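Local atomic coordinates of nucleoporin NUP82 (Saccharomyces cerevisiae, PDB entry 3PBP), a protein that is a structural component of the nuclear pore complex and, like other nucleoporins, can serve as a docking or interaction partner for transport factors. Residues 380-386 against 412-418. The protein carries 1 engineered substitution. Sequence-based numbering, arbitrary orientation.
Sequences IIQQVNF and SKLEDIA
With CG beside the backbone N (chi1 -77°) and an extended chain beyond it, Gln382 lies alongside Asp416, whose carboxylate is turned the same way. The amide and carboxylate planes are nearly parallel, 15° apart, yet no hydrogen bond joins them: the aliphatic stem of the glutamine packs beside the acid, and its amide reaches on to the branched end of Leu414. Leu414, with CG anti to the backbone N (chi1 -171°), also lays CD1 obliquely against Val384 CG2, 3.8 Å away; the beta-branched valine suits an extended strand and uses its other methyl, CG1, against Ser412 CB at 3.6 Å. On the other face of the sheet Gln383 CB meets Ile417 CG1 at 3.7 Å, so the apolar root of a long polar side chain packs on isoleucine.

Backbone bonds hold strands 380-385 and 413-418 antiparallel. Asn385 and Lys413 form a two-way hydrogen-bonded pair, with Asn385 N donating to Lys413 O at 2.8 Å. Lys413 N returns a bond to Asn385 O (2.9 Å). Gln383 N binds Glu415 O, but the return bond from Glu415 N to Gln383 O is weak. At the far end the pattern changes: Ile381 O accepts a bond from Ile417 N (2.7 Å) and a weak one from Ala418 N, and Ile381 N donates to Ala418 O (3.0 Å). Ser412 OG is hydrogen-bonded to Glu352 and lies at the edge of the Phe386 ring, and Phe386 occupies the N-cap position of helix 387-399.

That helix belongs to the connection between the two strands, the third and outermost fourth of an antiparallel four-stranded sheet in the N-terminal domain, consistent with a beta-propeller blade. A classic beta bulge interrupts the antiparallel pairing where Ile417 and Ala418 both face Ile381.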
loop_
_atom_site.group_PDB
_atom_site.type_symbol
_atom_site.label_atom_id
_atom_site.label_comp_id
_atom_site.label_asym_id
_atom_site.label_seq_id
_atom_site.Cartn_x
_atom_site.Cartn_y
_atom_site.Cartn_z
ATOM N N ILE A 380 16.388 16.438 13.691
ATOM C CA ILE A 380 17.328 16.402 12.588
ATOM C C ILE A 380 16.649 15.960 11.314
ATOM O O ILE A 380 15.576 15.358 11.335
ATOM C CB ILE A 380 18.484 15.405 12.838
ATOM C CG1 ILE A 380 19.321 15.847 14.033
ATOM C CG2 ILE A 380 19.384 15.318 11.604
ATOM C CD1 ILE A 380 20.613 15.062 14.177
ATOM N N ILE A 381 17.282 16.302 10.202
ATOM C CA ILE A 381 16.834 15.884 8.894
ATOM C C ILE A 381 18.137 15.298 8.421
ATOM O O ILE A 381 19.098 16.027 8.189
ATOM C CB ILE A 381 16.463 17.048 7.956
ATOM C CG1 ILE A 381 15.257 17.805 8.495
ATOM C CG2 ILE A 381 16.128 16.505 6.574
ATOM C CD1 ILE A 381 14.862 18.970 7.619
ATOM N N GLN A 382 18.194 13.979 8.342
ATOM C CA GLN A 382 19.401 13.317 7.887
ATOM C C GLN A 382 19.158 12.861 6.462
ATOM O O GLN A 382 18.014 12.784 6.006
ATOM C CB GLN A 382 19.721 12.114 8.779
ATOM C CG GLN A 382 20.329 12.473 10.121
ATOM C CD GLN A 382 20.495 11.270 11.021
ATOM O OE1 GLN A 382 19.542 10.813 11.644
ATOM N NE2 GLN A 382 21.710 10.739 11.082
ATOM N N GLN A 383 20.238 12.585 5.748
ATOM C CA GLN A 383 20.119 12.110 4.385
ATOM C C GLN A 383 20.933 10.843 4.213
ATOM O O GLN A 383 22.158 10.860 4.316
ATOM C CB GLN A 383 20.611 13.144 3.376
ATOM C CG GLN A 383 20.373 12.686 1.942
ATOM C CD GLN A 383 21.247 13.389 0.933
ATOM O OE1 GLN A 383 20.781 14.236 0.159
ATOM N NE2 GLN A 383 22.528 13.041 0.931
ATOM N N VAL A 384 20.238 9.742 3.969
ATOM C CA VAL A 384 20.888 8.471 3.751
ATOM C C VAL A 384 21.220 8.448 2.264
ATOM O O VAL A 384 20.344 8.636 1.425
ATOM C CB VAL A 384 19.943 7.318 4.099
ATOM C CG1 VAL A 384 20.650 5.997 3.927
ATOM C CG2 VAL A 384 19.456 7.475 5.514
ATOM N N ASN A 385 22.488 8.247 1.934
ATOM C CA ASN A 385 22.899 8.217 0.541
ATOM C C ASN A 385 23.475 6.858 0.197
ATOM O O ASN A 385 24.594 6.545 0.590
ATOM C CB ASN A 385 23.947 9.298 0.286
ATOM C CG ASN A 385 24.375 9.364 -1.165
ATOM O OD1 ASN A 385 24.879 8.388 -1.727
ATOM N ND2 ASN A 385 24.179 10.524 -1.783
ATOM N N PHE A 386 22.725 6.046 -0.542
ATOM C CA PHE A 386 23.230 4.732 -0.892
ATOM C C PHE A 386 23.631 4.524 -2.341
ATOM O O PHE A 386 23.555 3.409 -2.861
ATOM C CB PHE A 386 22.259 3.638 -0.447
ATOM C CG PHE A 386 20.814 4.036 -0.474
ATOM C CD1 PHE A 386 20.063 3.899 -1.624
ATOM C CD2 PHE A 386 20.192 4.499 0.676
ATOM C CE1 PHE A 386 18.710 4.211 -1.630
ATOM C CE2 PHE A 386 18.842 4.815 0.678
ATOM C CZ PHE A 386 18.100 4.668 -0.480
ATOM N N SER A 412 25.652 2.795 3.559
ATOM C CA SER A 412 25.170 4.054 3.021
ATOM C C SER A 412 25.795 5.211 3.773
ATOM O O SER A 412 26.055 5.111 4.968
ATOM C CB SER A 412 23.645 4.130 3.136
ATOM O OG SER A 412 23.031 3.072 2.425
ATOM N N LYS A 413 26.045 6.308 3.063
ATOM C CA LYS A 413 26.624 7.499 3.670
ATOM C C LYS A 413 25.518 8.264 4.377
ATOM O O LYS A 413 24.581 8.749 3.747
ATOM C CB LYS A 413 27.248 8.395 2.603
ATOM C CG LYS A 413 28.289 7.711 1.742
ATOM C CD LYS A 413 28.592 8.538 0.501
ATOM C CE LYS A 413 29.395 7.738 -0.516
ATOM N NZ LYS A 413 29.448 8.441 -1.831
ATOM N N LEU A 414 25.624 8.359 5.693
ATOM C CA LEU A 414 24.634 9.075 6.476
ATOM C C LEU A 414 25.136 10.509 6.572
ATOM O O LEU A 414 26.342 10.740 6.613
ATOM C CB LEU A 414 24.529 8.451 7.868
ATOM C CG LEU A 414 23.385 8.945 8.742
ATOM C CD1 LEU A 414 22.079 8.576 8.075
ATOM C CD2 LEU A 414 23.467 8.315 10.121
ATOM N N GLU A 415 24.228 11.476 6.589
ATOM C CA GLU A 415 24.650 12.869 6.684
ATOM C C GLU A 415 23.587 13.792 7.247
ATOM O O GLU A 415 22.453 13.810 6.773
ATOM C CB GLU A 415 25.088 13.388 5.320
ATOM C CG GLU A 415 25.708 14.768 5.392
ATOM C CD GLU A 415 26.342 15.184 4.085
ATOM O OE1 GLU A 415 25.594 15.437 3.108
ATOM O OE2 GLU A 415 27.592 15.246 4.035
ATOM N N ASP A 416 23.963 14.570 8.256
ATOM C CA ASP A 416 23.034 15.500 8.884
ATOM C C ASP A 416 22.826 16.724 8.000
ATOM O O ASP A 416 23.755 17.482 7.722
ATOM C CB ASP A 416 23.552 15.910 10.263
ATOM C CG ASP A 416 23.542 14.754 11.258
ATOM O OD1 ASP A 416 22.442 14.274 11.619
ATOM O OD2 ASP A 416 24.635 14.320 11.681
ATOM N N ILE A 417 21.590 16.899 7.555
ATOM C CA ILE A 417 21.236 18.001 6.681
ATOM C C ILE A 417 20.997 19.274 7.459
ATOM O O ILE A 417 21.517 20.327 7.102
ATOM C CB ILE A 417 19.964 17.666 5.857
ATOM C CG1 ILE A 417 20.282 16.573 4.834
ATOM C CG2 ILE A 417 19.439 18.903 5.158
ATOM C CD1 ILE A 417 21.313 16.970 3.791
ATOM N N ALA A 418 20.212 19.182 8.524
ATOM C CA ALA A 418 19.916 20.365 9.308
ATOM C C ALA A 418 19.150 20.034 10.567
ATOM O O ALA A 418 18.617 18.938 10.711
ATOM C CB ALA A 418 19.119 21.343 8.473
#